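Local coordinates for carbohydrate-binding protein (Flavonifractor plautii, PDB 6N1B) that probably removes the acetyl group from the terminal N-acetylgalactosamine of the blood group A antigen and is seen here with the blood group B trisaccharide bound, at residues V52-V57 with N118-M123; M204-I209 with P270-V275; W221-G226 with N236-R241; V285-C290 with S299-T304. One frame throughout, in Å; residues are numbered along the deposited sequence. Where two conformers were deposited one is given.

Interaction 1: residues V52-V57 with N118-M123; sequences VTHPDV and NCDADM. With CA (calcium ion), chain D; CA (calcium ion), chain C.
D56 and D122 converge on one calcium ion, shared with D274. D56 clasps it with both carboxylate oxygens, OD1 lying 2.4 Å from the metal, whereas D122 offers OD1 alone, also at 2.4 Å. A second calcium ion, beside the bound galactose and near C119 of the sugar pocket, takes D120 OD1 at 2.0 Å, with H272 and four waters completing its shell; S206 N holds D120 OD2.

One direct hydrogen bond joins the strands, M123 N to D56 OD2 (2.8 Å, 168°), on the anti side but somewhat out of the carboxylate plane. D56 reaches it because CG stands anti to the backbone N (chi1 -160°). The segment axes stay 6.2 Å apart at their closest; waters bridge H54 O to A121 N and V57 O to M123 O.

A CH-pi contact puts D120 CA over one face of the H54 ring.

These are inner strands of neighbouring propeller blades. Calcium and R336, which bonds both D56 OD1 and D122 OD1, probably offset repulsion between the close carboxylates.

Interaction 2: residues M204-I209 with P270-V275; sequences MLSPTI and PWHQDV. With CA (calcium ion), chain C; CA (calcium ion), chain D; GLA (alpha-D-galactopyranose), chain B.
The strands bearing T208 and D274 run nearly parallel, 3° apart with their axes 6.2 Å from each other at the closest, and side chains span the gap. Serine and threonine suit this task because each carries a short hydroxyl: Q273 N donates to S206 OG at 2.9 Å in a nearly straight bond (174°), and V275 N donates to T208 OG1 at 3.0 Å. S206 OG reaches over because it lies opposite its own backbone N (chi1 -175°). Q273 folds back at chi2 and brings NE2 to S206 O at 2.9 Å, above the carbonyl plane, with a weak second bond to L205 O.

Both strands are innermost in adjacent blades of a five-bladed beta-propeller. W271 and H272 form a classic beta bulge opposite Q289. The H272 ring lies between S206 CB over one face and W271 NE1, itself hydrogen-bonded to Y335 OH, over the other. ND1 donates to W271 O in the ring plane, which fixes the ring's rotation and presents NE2 to a calcium ion at 2.1 Å, shared with D120.

Towards the glycan, L205 CD1 packs obliquely on W271 CH2 at 3.4 Å, the two apolar groups forming part of the sugar pocket. At the far end, D274 OD1 binds the second calcium ion at 2.4 Å while OD2 accepts from F339 N, and a water on that metal links T208 OG1, I209 O and V275 O.

Interaction 3: residues W221-G226 with N236-R241; sequences WANNTG and NFVEMR
The F237 ring has N224 CB over one face, a CH-pi contact 4.0 Å from the ring centroid, and the N224 amide is stacked against the ring, the two planes 20° apart. On the other side of the sheet, the W221 indole meets V238 CG1 at its edge, near the ring plane, while M240 CB approaches CD1 of that indole obliquely at 3.7 Å and M240 SD makes a loose Met-aromatic contact. The two antiparallel strands are central neighbours in one blade of the beta-propeller. On their face with W221, N223 and V238 the adjoining blade packs, V275 against W221, Q273 against N223 and V238, and P270 against V238. The large apolar W221 and V238 suit that interface; W221 NE1 finds its partner in G309 O of that blade.

A222 and E239 form a hydrogen-bonded pair, each N reaching the other's O at 2.9 Å. N224 and F237 make the next such pair. N223 and N236, whose amide planes are nearly perpendicular, send their ND2 atoms to backbone oxygens of W271 and P270 respectively, so two asparagines tie this blade to its neighbour.

N224 uses both ends of its amide, a good reason for an asparagine here. ND2 donates to E239 OE1 at 3.0 Å, striking the carboxylate from above its plane. OD1 closes an Asx turn by accepting from G226 N at 2.8 Å.

Interaction 4: residues V285-C290 with S299-T304; sequences VCISQC and SVLHLT
A beta hairpin in one propeller blade brings strands 283-291 and 300-306 together, and backbone bonds run in both directions within three pairs, C286 with T304, S288 with H302, and C290 with V300. S288 N to H302 O is the straightest of these at 173°.

On one face the branched I287, L301 and L303 pack together: I287 CG2 meets L301 CD1 at 3.7 Å, and L303 CD1 also lies against V285 CG1 at the same distance. Q289 stretches out fully (chi1 175°, chi2 -163°), so that NE2 donates to S299 OG at 2.9 Å; that hydroxyl is also bonded to I334 O and Q333 OE1. On the other face, C290 SG lies 3.5 Å from H302 CD2, obliquely to the ring, a place a compact, polarisable thiol fills well.

Q289 also touches W271 and H272 of strand 269-278, the hairpin's inner neighbour. L301 packs on strand 333-342 of the next blade, and L303 lies against M399 and L403 of helix 396-404.

From the N terminus, interaction 1 closes the first long loop, bringing 118-123 back beside 52-57 across 60 intervening residues. Interaction 2 follows in series and does the same for 204-209 and 270-275, one pair of blades further on. Interaction 3 is nested within that second loop, joining neighbouring strands of a single blade, and interaction 4 comes afterwards as a hairpin in the next. None crosses another. Interactions 1 and 2 meet at both calcium ions, their centres 10 Å apart, so four inner strands are tied round the propeller's centre. Interactions 3 and 4 lie outward of interaction 2, each extending the sheet of one of its strands.

Interaction 1: residues V52-V57 with N118-M123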
loop_
_atom_site.group_PDB
_atom_site.type_symbol
_atom_site.label_atom_id
_atom_site.label_comp_id
_atom_site.label_asym_id
_atom_site.label_seq_id
_atom_site.Cartn_x
_atom_site.Cartn_y
_atom_site.Cartn_z
ATOM N N VAL A 52 6.847 -10.211 4.078
ATOM C CA VAL A 52 5.938 -9.488 3.229
ATOM C C VAL A 52 5.819 -8.050 3.767
ATOM O O VAL A 52 6.010 -7.783 4.956
ATOM C CB VAL A 52 4.537 -10.117 3.153
ATOM C CG1 VAL A 52 4.550 -11.438 2.350
ATOM C CG2 VAL A 52 3.953 -10.362 4.547
ATOM N N THR A 53 5.470 -7.119 2.805
ATOM C CA THR A 53 5.266 -5.709 3.161
ATOM C C THR A 53 4.285 -5.056 2.248
ATOM O O THR A 53 3.893 -5.600 1.209
ATOM C CB THR A 53 6.693 -5.001 3.162
ATOM O OG1 THR A 53 6.581 -3.784 3.870
ATOM C CG2 THR A 53 7.156 -4.762 1.758
ATOM N N HIS A 54 3.952 -3.839 2.659
ATOM C CA HIS A 54 3.188 -2.951 1.789
ATOM C C HIS A 54 1.892 -3.560 1.216
ATOM O O HIS A 54 1.696 -3.697 0.004
ATOM C CB HIS A 54 4.064 -2.385 0.684
ATOM C CG HIS A 54 3.581 -1.146 -0.019
ATOM N ND1 HIS A 54 2.439 -0.989 -0.811
ATOM C CD2 HIS A 54 4.318 0.020 -0.025
ATOM C CE1 HIS A 54 2.514 0.293 -1.262
ATOM N NE2 HIS A 54 3.597 0.885 -0.779
ATOM N N PRO A 55 0.988 -3.950 2.136
ATOM C CA PRO A 55 -0.276 -4.413 1.680
ATOM C C PRO A 55 -1.079 -3.269 1.058
ATOM O O PRO A 55 -0.969 -2.140 1.522
ATOM C CB PRO A 55 -0.984 -4.933 2.922
ATOM C CG PRO A 55 -0.423 -4.006 3.987
ATOM C CD PRO A 55 1.022 -3.805 3.610
ATOM N N ASP A 56 -2.047 -3.644 0.212
ATOM C CA ASP A 56 -3.142 -2.756 -0.166
ATOM C C ASP A 56 -4.446 -3.578 -0.273
ATOM O O ASP A 56 -4.445 -4.545 -1.087
ATOM C CB ASP A 56 -2.850 -1.962 -1.429
ATOM C CG ASP A 56 -3.767 -0.745 -1.472
ATOM O OD1 ASP A 56 -3.807 0.037 -0.500
ATOM O OD2 ASP A 56 -4.557 -0.620 -2.472
ATOM N N VAL A 57 -5.393 -3.214 0.591
ATOM C CA VAL A 57 -6.571 -4.039 0.695
ATOM C C VAL A 57 -7.768 -3.321 0.084
ATOM O O VAL A 57 -7.903 -2.100 0.239
ATOM C CB VAL A 57 -6.837 -4.325 2.189
ATOM C CG1 VAL A 57 -8.096 -5.143 2.392
ATOM C CG2 VAL A 57 -5.681 -5.131 2.774
ATOM N N ASN A 118 10.744 -4.336 -8.251
ATOM C CA ASN A 118 9.351 -3.872 -8.128
ATOM C C ASN A 118 9.087 -3.520 -6.668
ATOM O O ASN A 118 9.826 -3.906 -5.756
ATOM C CB ASN A 118 8.398 -4.963 -8.591
ATOM C CG ASN A 118 8.592 -5.332 -10.043
ATOM O OD1 ASN A 118 8.777 -6.605 -10.372
ATOM N ND2 ASN A 118 8.564 -4.397 -10.896
ATOM N N CYS A 119 8.015 -2.775 -6.436
ATOM C CA CYS A 119 7.631 -2.362 -5.070
ATOM C C CYS A 119 6.281 -1.670 -5.077
ATOM O O CYS A 119 5.724 -1.345 -6.142
ATOM C CB CYS A 119 8.692 -1.392 -4.424
ATOM S SG CYS A 119 8.854 0.153 -5.369
ATOM N N ASP A 120 5.744 -1.498 -3.883
ATOM C CA ASP A 120 4.725 -0.449 -3.695
ATOM C C ASP A 120 3.434 -0.709 -4.440
ATOM O O ASP A 120 2.945 0.194 -5.230
ATOM C CB ASP A 120 5.274 0.936 -4.084
ATOM C CG ASP A 120 6.400 1.443 -3.195
ATOM O OD1 ASP A 120 6.822 0.698 -2.302
ATOM O OD2 ASP A 120 6.970 2.488 -3.555
ATOM N N ALA A 121 2.777 -1.826 -4.243
ATOM C CA ALA A 121 1.525 -2.102 -4.911
ATOM C C ALA A 121 0.354 -1.360 -4.248
ATOM O O ALA A 121 0.243 -1.225 -3.049
ATOM C CB ALA A 121 1.251 -3.556 -4.981
ATOM N N ASP A 122 -0.641 -1.017 -5.080
ATOM C CA ASP A 122 -1.935 -0.417 -4.651
ATOM C C ASP A 122 -2.996 -0.782 -5.647
ATOM O O ASP A 122 -2.700 -0.773 -6.862
ATOM C CB ASP A 122 -1.760 1.120 -4.544
ATOM C CG ASP A 122 -2.976 1.873 -4.022
ATOM O OD1 ASP A 122 -3.180 2.069 -2.737
ATOM O OD2 ASP A 122 -3.808 2.252 -4.906
ATOM N N MET A 123 -4.177 -1.196 -5.174
ATOM C CA MET A 123 -5.214 -1.766 -6.053
ATOM C C MET A 123 -6.540 -1.070 -5.774
ATOM O O MET A 123 -6.928 -0.788 -4.636
ATOM C CB MET A 123 -5.293 -3.256 -5.771
ATOM C CG MET A 123 -6.310 -4.058 -6.578
ATOM S SD MET A 123 -6.055 -5.812 -6.518
ATOM C CE MET A 123 -6.498 -6.139 -4.832
HETATM CA CA CA D . -5.278 1.667 -1.558
HETATM CA CA CA C . 8.285 0.837 -1.000
HETATM O O HOH W 1 3.252 -3.936 -2.218
HETATM O O HOH W 2 -7.326 -0.189 -1.798
HETATM O O HOH W 3 9.894 0.546 0.153
HETATM O O HOH W 4 7.099 -0.608 0.068
HETATM O O HOH W 5 9.512 -0.772 -1.712
HETATM O O HOH W 6 9.334 2.228 -2.247
HETATM O O HOH W 7 -6.639 1.540 0.347
#

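Interaction 2: residues M204-I209 with P270-V275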
loop_
_atom_site.group_PDB
_atom_site.type_symbol
_atom_site.label_atom_id
_atom_site.label_comp_id
_atom_site.label_asym_id
_atom_site.label_seq_id
_atom_site.Cartn_x
_atom_site.Cartn_y
_atom_site.Cartn_z
ATOM N N MET A 204 8.213 8.666 -7.641
ATOM C CA MET A 204 6.802 8.283 -7.679
ATOM C C MET A 204 6.541 7.118 -6.704
ATOM O O MET A 204 5.964 6.105 -7.067
ATOM C CB MET A 204 6.394 7.845 -9.156
ATOM C CG MET A 204 6.684 8.615 -10.183
ATOM S SD MET A 204 6.164 8.009 -11.739
ATOM C CE MET A 204 7.332 6.787 -12.276
ATOM N N LEU A 205 7.114 7.195 -5.488
ATOM C CA LEU A 205 6.993 6.112 -4.541
ATOM C C LEU A 205 5.601 5.970 -3.970
ATOM O O LEU A 205 4.865 6.928 -3.745
ATOM C CB LEU A 205 7.989 6.213 -3.406
ATOM C CG LEU A 205 9.498 6.337 -3.779
ATOM C CD1 LEU A 205 10.346 6.228 -2.599
ATOM C CD2 LEU A 205 9.876 5.260 -4.819
ATOM N N SER A 206 5.270 4.713 -3.666
ATOM C CA SER A 206 4.004 4.405 -3.000
ATOM C C SER A 206 2.743 5.056 -3.673
ATOM O O SER A 206 1.965 5.719 -2.981
ATOM C CB SER A 206 4.066 4.780 -1.503
ATOM O OG SER A 206 2.907 4.394 -0.784
ATOM N N PRO A 207 2.629 4.807 -4.977
ATOM C CA PRO A 207 1.375 5.340 -5.615
ATOM C C PRO A 207 0.116 4.854 -4.960
ATOM O O PRO A 207 0.035 3.643 -4.614
ATOM C CB PRO A 207 1.529 4.791 -7.066
ATOM C CG PRO A 207 2.327 3.570 -6.951
ATOM C CD PRO A 207 3.357 3.920 -5.891
ATOM N N THR A 208 -0.851 5.694 -4.749
ATOM C CA THR A 208 -2.101 5.289 -4.128
ATOM C C THR A 208 -3.195 5.942 -4.924
ATOM O O THR A 208 -3.147 7.179 -5.162
ATOM C CB THR A 208 -2.107 5.546 -2.612
ATOM O OG1 THR A 208 -3.363 5.218 -2.051
ATOM C CG2 THR A 208 -1.814 6.965 -2.218
ATOM N N ILE A 209 -4.196 5.170 -5.343
ATOM C CA ILE A 209 -5.245 5.610 -6.266
ATOM C C ILE A 209 -6.620 5.587 -5.637
ATOM O O ILE A 209 -6.952 4.648 -4.906
ATOM C CB ILE A 209 -5.173 4.716 -7.533
ATOM C CG1 ILE A 209 -3.869 4.803 -8.269
ATOM C CG2 ILE A 209 -6.335 5.098 -8.481
ATOM C CD1 ILE A 209 -2.655 4.021 -7.717
ATOM N N PRO A 270 6.977 12.760 4.368
ATOM C CA PRO A 270 6.362 11.541 3.899
ATOM C C PRO A 270 7.415 10.513 3.480
ATOM O O PRO A 270 8.435 10.811 2.896
ATOM C CB PRO A 270 5.550 11.968 2.670
ATOM C CG PRO A 270 6.341 13.191 2.150
ATOM C CD PRO A 270 6.841 13.841 3.419
ATOM N N TRP A 271 7.036 9.221 3.670
ATOM C CA TRP A 271 7.699 8.112 2.984
ATOM C C TRP A 271 6.776 7.358 2.072
ATOM O O TRP A 271 6.975 7.281 0.840
ATOM C CB TRP A 271 8.436 7.102 3.960
ATOM C CG TRP A 271 9.113 5.978 3.222
ATOM C CD1 TRP A 271 8.805 4.617 3.332
ATOM C CD2 TRP A 271 10.105 6.085 2.182
ATOM N NE1 TRP A 271 9.591 3.920 2.500
ATOM C CE2 TRP A 271 10.424 4.758 1.786
ATOM C CE3 TRP A 271 10.861 7.153 1.647
ATOM C CZ2 TRP A 271 11.333 4.459 0.830
ATOM C CZ3 TRP A 271 11.803 6.835 0.683
ATOM C CH2 TRP A 271 12.055 5.526 0.255
ATOM N N HIS A 272 5.711 6.749 2.620
ATOM C CA HIS A 272 4.779 5.914 1.883
ATOM C C HIS A 272 3.378 6.258 2.407
ATOM O O HIS A 272 3.219 6.774 3.518
ATOM C CB HIS A 272 5.086 4.416 2.023
ATOM C CG HIS A 272 6.117 3.843 1.172
ATOM N ND1 HIS A 272 7.073 4.565 0.494
ATOM C CD2 HIS A 272 6.358 2.533 0.871
ATOM C CE1 HIS A 272 7.826 3.721 -0.222
ATOM N NE2 HIS A 272 7.425 2.480 -0.030
ATOM N N GLN A 273 2.327 5.961 1.626
ATOM C CA GLN A 273 0.968 6.397 2.014
ATOM C C GLN A 273 -0.113 5.602 1.283
ATOM O O GLN A 273 0.136 5.043 0.224
ATOM C CB GLN A 273 0.762 7.886 1.726
ATOM C CG GLN A 273 0.998 8.289 0.254
ATOM C CD GLN A 273 2.458 8.455 -0.156
ATOM O OE1 GLN A 273 3.280 9.009 0.632
ATOM N NE2 GLN A 273 2.804 8.002 -1.397
ATOM N N ASP A 274 -1.305 5.622 1.916
ATOM C CA ASP A 274 -2.537 5.056 1.320
ATOM C C ASP A 274 -3.601 6.131 1.578
ATOM O O ASP A 274 -3.733 6.670 2.657
ATOM C CB ASP A 274 -2.935 3.743 2.011
ATOM C CG ASP A 274 -4.126 3.061 1.366
ATOM O OD1 ASP A 274 -4.199 3.068 0.095
ATOM O OD2 ASP A 274 -4.941 2.454 2.088
ATOM N N VAL A 275 -4.403 6.319 0.544
ATOM C CA VAL A 275 -5.547 7.309 0.607
ATOM C C VAL A 275 -6.866 6.604 0.340
ATOM O O VAL A 275 -6.945 5.709 -0.493
ATOM C CB VAL A 275 -5.344 8.461 -0.386
ATOM C CG1 VAL A 275 -6.493 9.479 -0.334
ATOM C CG2 VAL A 275 -4.006 9.157 -0.137
HETATM CA CA CA C . 8.285 0.837 -1.000
HETATM CA CA CA D . -5.278 1.667 -1.558
HETATM C C1 GLA B . 13.666 1.402 -0.269
HETATM C C2 GLA B . 12.351 0.954 -0.990
HETATM C C3 GLA B . 12.634 0.761 -2.489
HETATM C C4 GLA B . 13.282 2.041 -3.133
HETATM C C5 GLA B . 14.481 2.531 -2.262
HETATM C C6 GLA B . 14.911 3.896 -2.616
HETATM O O2 GLA B . 11.970 -0.334 -0.377
HETATM O O3 GLA B . 11.299 0.252 -3.277
HETATM O O4 GLA B . 12.266 2.970 -3.189
HETATM O O5 GLA B . 14.085 2.699 -0.830
HETATM O O6 GLA B . 16.117 4.347 -1.862
HETATM O O HOH W 8 -6.045 3.846 -2.205
HETATM O O HOH W 7 -6.639 1.540 0.347
HETATM O O HOH W 3 9.894 0.546 0.153
HETATM O O HOH W 4 7.099 -0.608 0.068
HETATM O O HOH W 5 9.512 -0.772 -1.712
HETATM O O HOH W 6 9.334 2.228 -2.247
#

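Interaction 3: residues W221-G226 with N236-R241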
loop_
_atom_site.group_PDB
_atom_site.type_symbol
_atom_site.label_atom_id
_atom_site.label_comp_id
_atom_site.label_asym_id
_atom_site.label_seq_id
_atom_site.Cartn_x
_atom_site.Cartn_y
_atom_site.Cartn_z
ATOM N N TRP A 221 -1.757 9.667 -5.792
ATOM C CA TRP A 221 -0.778 10.369 -4.995
ATOM C C TRP A 221 0.489 9.527 -4.863
ATOM O O TRP A 221 0.417 8.291 -4.769
ATOM C CB TRP A 221 -1.275 10.632 -3.584
ATOM C CG TRP A 221 -2.494 11.527 -3.489
ATOM C CD1 TRP A 221 -2.531 12.870 -3.214
ATOM C CD2 TRP A 221 -3.902 11.128 -3.583
ATOM N NE1 TRP A 221 -3.814 13.315 -3.168
ATOM C CE2 TRP A 221 -4.688 12.276 -3.382
ATOM C CE3 TRP A 221 -4.543 9.961 -3.882
ATOM C CZ2 TRP A 221 -6.066 12.255 -3.413
ATOM C CZ3 TRP A 221 -5.918 9.931 -3.930
ATOM C CH2 TRP A 221 -6.675 11.045 -3.703
ATOM N N ALA A 222 1.637 10.160 -4.937
ATOM C CA ALA A 222 2.896 9.462 -4.836
ATOM C C ALA A 222 3.913 10.358 -4.130
ATOM O O ALA A 222 3.747 11.585 -4.103
ATOM C CB ALA A 222 3.424 9.016 -6.216
ATOM N N ASN A 223 4.963 9.747 -3.550
ATOM C CA ASN A 223 6.004 10.518 -2.851
ATOM C C ASN A 223 7.203 10.713 -3.765
ATOM O O ASN A 223 7.788 9.771 -4.312
ATOM C CB ASN A 223 6.390 9.809 -1.564
ATOM C CG ASN A 223 7.389 10.530 -0.759
ATOM O OD1 ASN A 223 7.459 11.785 -0.835
ATOM N ND2 ASN A 223 8.136 9.823 0.065
ATOM N N ASN A 224 7.566 12.003 -3.939
ATOM C CA ASN A 224 8.715 12.406 -4.796
ATOM C C ASN A 224 9.986 12.483 -3.938
ATOM O O ASN A 224 10.077 13.430 -3.091
ATOM C CB ASN A 224 8.398 13.705 -5.446
ATOM C CG ASN A 224 9.398 14.083 -6.501
ATOM O OD1 ASN A 224 10.630 13.823 -6.277
ATOM N ND2 ASN A 224 8.983 14.667 -7.595
ATOM N N THR A 225 10.845 11.480 -4.083
ATOM C CA THR A 225 12.156 11.470 -3.393
ATOM C C THR A 225 13.241 11.670 -4.433
ATOM O O THR A 225 14.430 11.348 -4.207
ATOM C CB THR A 225 12.288 10.234 -2.525
ATOM O OG1 THR A 225 12.728 9.076 -3.255
ATOM C CG2 THR A 225 11.058 9.921 -1.768
ATOM N N GLY A 226 12.882 12.262 -5.544
ATOM C CA GLY A 226 13.836 12.570 -6.604
ATOM C C GLY A 226 14.527 11.348 -7.168
ATOM O O GLY A 226 13.911 10.293 -7.325
ATOM N N ASN A 236 11.570 15.215 0.866
ATOM C CA ASN A 236 10.480 14.490 0.231
ATOM C C ASN A 236 9.211 15.362 0.180
ATOM O O ASN A 236 8.928 16.115 1.089
ATOM C CB ASN A 236 10.130 13.212 0.979
ATOM C CG ASN A 236 11.269 12.208 0.997
ATOM O OD1 ASN A 236 12.202 12.282 0.221
ATOM N ND2 ASN A 236 11.051 11.117 1.781
ATOM N N PHE A 237 8.392 15.125 -0.871
ATOM C CA PHE A 237 7.071 15.812 -0.968
ATOM C C PHE A 237 6.152 14.957 -1.854
ATOM O O PHE A 237 6.586 14.334 -2.812
ATOM C CB PHE A 237 7.212 17.260 -1.504
ATOM C CG PHE A 237 7.763 17.353 -2.895
ATOM C CD1 PHE A 237 9.059 17.316 -3.114
ATOM C CD2 PHE A 237 6.885 17.487 -3.937
ATOM C CE1 PHE A 237 9.574 17.396 -4.343
ATOM C CE2 PHE A 237 7.377 17.605 -5.245
ATOM C CZ PHE A 237 8.736 17.587 -5.442
ATOM N N VAL A 238 4.856 15.014 -1.523
ATOM C CA VAL A 238 3.843 14.265 -2.269
ATOM C C VAL A 238 3.263 15.094 -3.414
ATOM O O VAL A 238 3.012 16.317 -3.304
ATOM C CB VAL A 238 2.752 13.773 -1.289
ATOM C CG1 VAL A 238 1.509 13.275 -1.970
ATOM C CG2 VAL A 238 3.278 12.673 -0.367
ATOM N N GLU A 239 3.088 14.415 -4.522
ATOM C CA GLU A 239 2.451 14.972 -5.723
ATOM C C GLU A 239 1.240 14.168 -6.039
ATOM O O GLU A 239 1.211 12.913 -5.882
ATOM C CB GLU A 239 3.373 14.938 -6.923
ATOM C CG GLU A 239 4.590 15.887 -6.780
ATOM C CD GLU A 239 5.582 15.797 -7.933
ATOM O OE1 GLU A 239 6.087 14.684 -8.238
ATOM O OE2 GLU A 239 5.809 16.865 -8.523
ATOM N N MET A 240 0.195 14.812 -6.589
ATOM C CA MET A 240 -0.979 14.142 -7.145
ATOM C C MET A 240 -1.032 14.320 -8.640
ATOM O O MET A 240 -0.507 15.279 -9.198
ATOM C CB MET A 240 -2.264 14.694 -6.431
ATOM C CG MET A 240 -2.613 16.087 -6.928
ATOM S SD MET A 240 -3.842 16.947 -5.900
ATOM C CE MET A 240 -5.163 15.814 -6.018
ATOM N N ARG A 241 -1.680 13.347 -9.295
ATOM C CA ARG A 241 -1.972 13.358 -10.700
ATOM C C ARG A 241 -3.426 12.929 -10.920
ATOM O O ARG A 241 -3.987 12.171 -10.111
ATOM C CB ARG A 241 -1.074 12.397 -11.482
ATOM C CG ARG A 241 0.388 12.730 -11.415
ATOM C CD ARG A 241 1.183 11.564 -11.971
ATOM N NE ARG A 241 2.630 11.856 -12.260
ATOM C CZ ARG A 241 3.572 11.873 -11.417
ATOM N NH1 ARG A 241 3.359 11.570 -10.138
ATOM N NH2 ARG A 241 4.818 12.138 -11.735
#

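Interaction 4: residues V285-C290 with S299-T304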
loop_
_atom_site.group_PDB
_atom_site.type_symbol
_atom_site.label_atom_id
_atom_site.label_comp_id
_atom_site.label_asym_id
_atom_site.label_seq_id
_atom_site.Cartn_x
_atom_site.Cartn_y
_atom_site.Cartn_z
ATOM N N VAL A 285 -9.163 10.656 3.353
ATOM C CA VAL A 285 -8.403 10.280 4.533
ATOM C C VAL A 285 -7.180 9.557 4.094
ATOM O O VAL A 285 -7.218 8.724 3.230
ATOM C CB VAL A 285 -9.287 9.455 5.503
ATOM C CG1 VAL A 285 -8.478 9.083 6.747
ATOM C CG2 VAL A 285 -10.566 10.204 5.882
ATOM N N CYS A 286 -6.028 9.905 4.738
ATOM C CA CYS A 286 -4.750 9.266 4.370
ATOM C C CYS A 286 -4.010 8.827 5.651
ATOM O O CYS A 286 -3.939 9.540 6.636
ATOM C CB CYS A 286 -3.905 10.313 3.597
ATOM S SG CYS A 286 -2.204 9.721 3.262
ATOM N N ILE A 287 -3.503 7.588 5.525
ATOM C CA ILE A 287 -2.542 7.102 6.510
ATOM C C ILE A 287 -1.182 7.205 5.864
ATOM O O ILE A 287 -0.885 6.558 4.859
ATOM C CB ILE A 287 -2.900 5.616 6.925
ATOM C CG1 ILE A 287 -4.155 5.603 7.703
ATOM C CG2 ILE A 287 -1.761 5.072 7.730
ATOM C CD1 ILE A 287 -4.559 4.232 8.229
ATOM N N SER A 288 -0.340 8.022 6.490
ATOM C CA SER A 288 1.026 8.320 6.014
ATOM C C SER A 288 2.075 7.647 6.920
ATOM O O SER A 288 2.084 7.920 8.134
ATOM C CB SER A 288 1.238 9.855 6.034
ATOM O OG SER A 288 2.579 10.165 5.815
ATOM N N GLN A 289 2.912 6.823 6.329
ATOM C CA GLN A 289 4.129 6.372 7.003
ATOM C C GLN A 289 5.133 7.498 6.812
ATOM O O GLN A 289 5.483 7.854 5.671
ATOM C CB GLN A 289 4.646 5.089 6.315
ATOM C CG GLN A 289 5.966 4.646 6.893
ATOM C CD GLN A 289 6.719 3.663 6.031
ATOM O OE1 GLN A 289 6.220 3.238 4.974
ATOM N NE2 GLN A 289 8.001 3.366 6.427
ATOM N N CYS A 290 5.555 8.108 7.936
ATOM C CA CYS A 290 6.267 9.376 7.937
ATOM C C CYS A 290 7.312 9.419 8.998
ATOM O O CYS A 290 7.395 8.499 9.852
ATOM C CB CYS A 290 5.278 10.550 7.982
ATOM S SG CYS A 290 4.242 10.532 9.476
ATOM N N SER A 299 10.094 4.941 11.509
ATOM C CA SER A 299 8.862 5.626 11.104
ATOM C C SER A 299 7.639 5.195 11.832
ATOM O O SER A 299 7.540 4.054 12.321
ATOM C CB SER A 299 8.688 5.395 9.601
ATOM O OG SER A 299 8.645 3.993 9.220
ATOM N N VAL A 300 6.705 6.132 11.869
ATOM C CA VAL A 300 5.436 5.987 12.495
ATOM C C VAL A 300 4.329 6.255 11.436
ATOM O O VAL A 300 4.641 6.662 10.296
ATOM C CB VAL A 300 5.227 6.968 13.637
ATOM C CG1 VAL A 300 6.199 6.687 14.768
ATOM C CG2 VAL A 300 5.396 8.428 13.206
ATOM N N LEU A 301 3.070 5.980 11.795
ATOM C CA LEU A 301 1.971 6.434 10.948
ATOM C C LEU A 301 1.380 7.690 11.619
ATOM O O LEU A 301 1.220 7.786 12.815
ATOM C CB LEU A 301 0.834 5.404 10.876
ATOM C CG LEU A 301 1.216 4.057 10.328
ATOM C CD1 LEU A 301 0.045 3.113 10.274
ATOM C CD2 LEU A 301 1.957 4.112 9.000
ATOM N N HIS A 302 0.963 8.617 10.713
ATOM C CA HIS A 302 0.118 9.753 11.050
ATOM C C HIS A 302 -1.178 9.744 10.154
ATOM O O HIS A 302 -1.079 9.202 9.066
ATOM C CB HIS A 302 0.846 11.106 11.034
ATOM C CG HIS A 302 1.680 11.368 12.251
ATOM N ND1 HIS A 302 1.207 12.230 13.264
ATOM C CD2 HIS A 302 2.892 10.956 12.643
ATOM C CE1 HIS A 302 2.115 12.256 14.233
ATOM N NE2 HIS A 302 3.130 11.499 13.888
ATOM N N LEU A 303 -2.193 10.404 10.653
ATOM C CA LEU A 303 -3.428 10.565 9.911
ATOM C C LEU A 303 -3.516 12.002 9.370
ATOM O O LEU A 303 -3.265 12.935 10.139
ATOM C CB LEU A 303 -4.624 10.249 10.810
ATOM C CG LEU A 303 -5.983 10.064 10.133
ATOM C CD1 LEU A 303 -5.932 8.779 9.369
ATOM C CD2 LEU A 303 -7.070 10.135 11.155
ATOM N N THR A 304 -3.981 12.139 8.126
ATOM C CA THR A 304 -4.134 13.469 7.548
ATOM C C THR A 304 -5.407 13.413 6.692
ATOM O O THR A 304 -5.712 12.366 6.100
ATOM C CB THR A 304 -2.878 13.893 6.806
ATOM O OG1 THR A 304 -3.081 15.253 6.364
ATOM C CG2 THR A 304 -2.437 12.997 5.694
#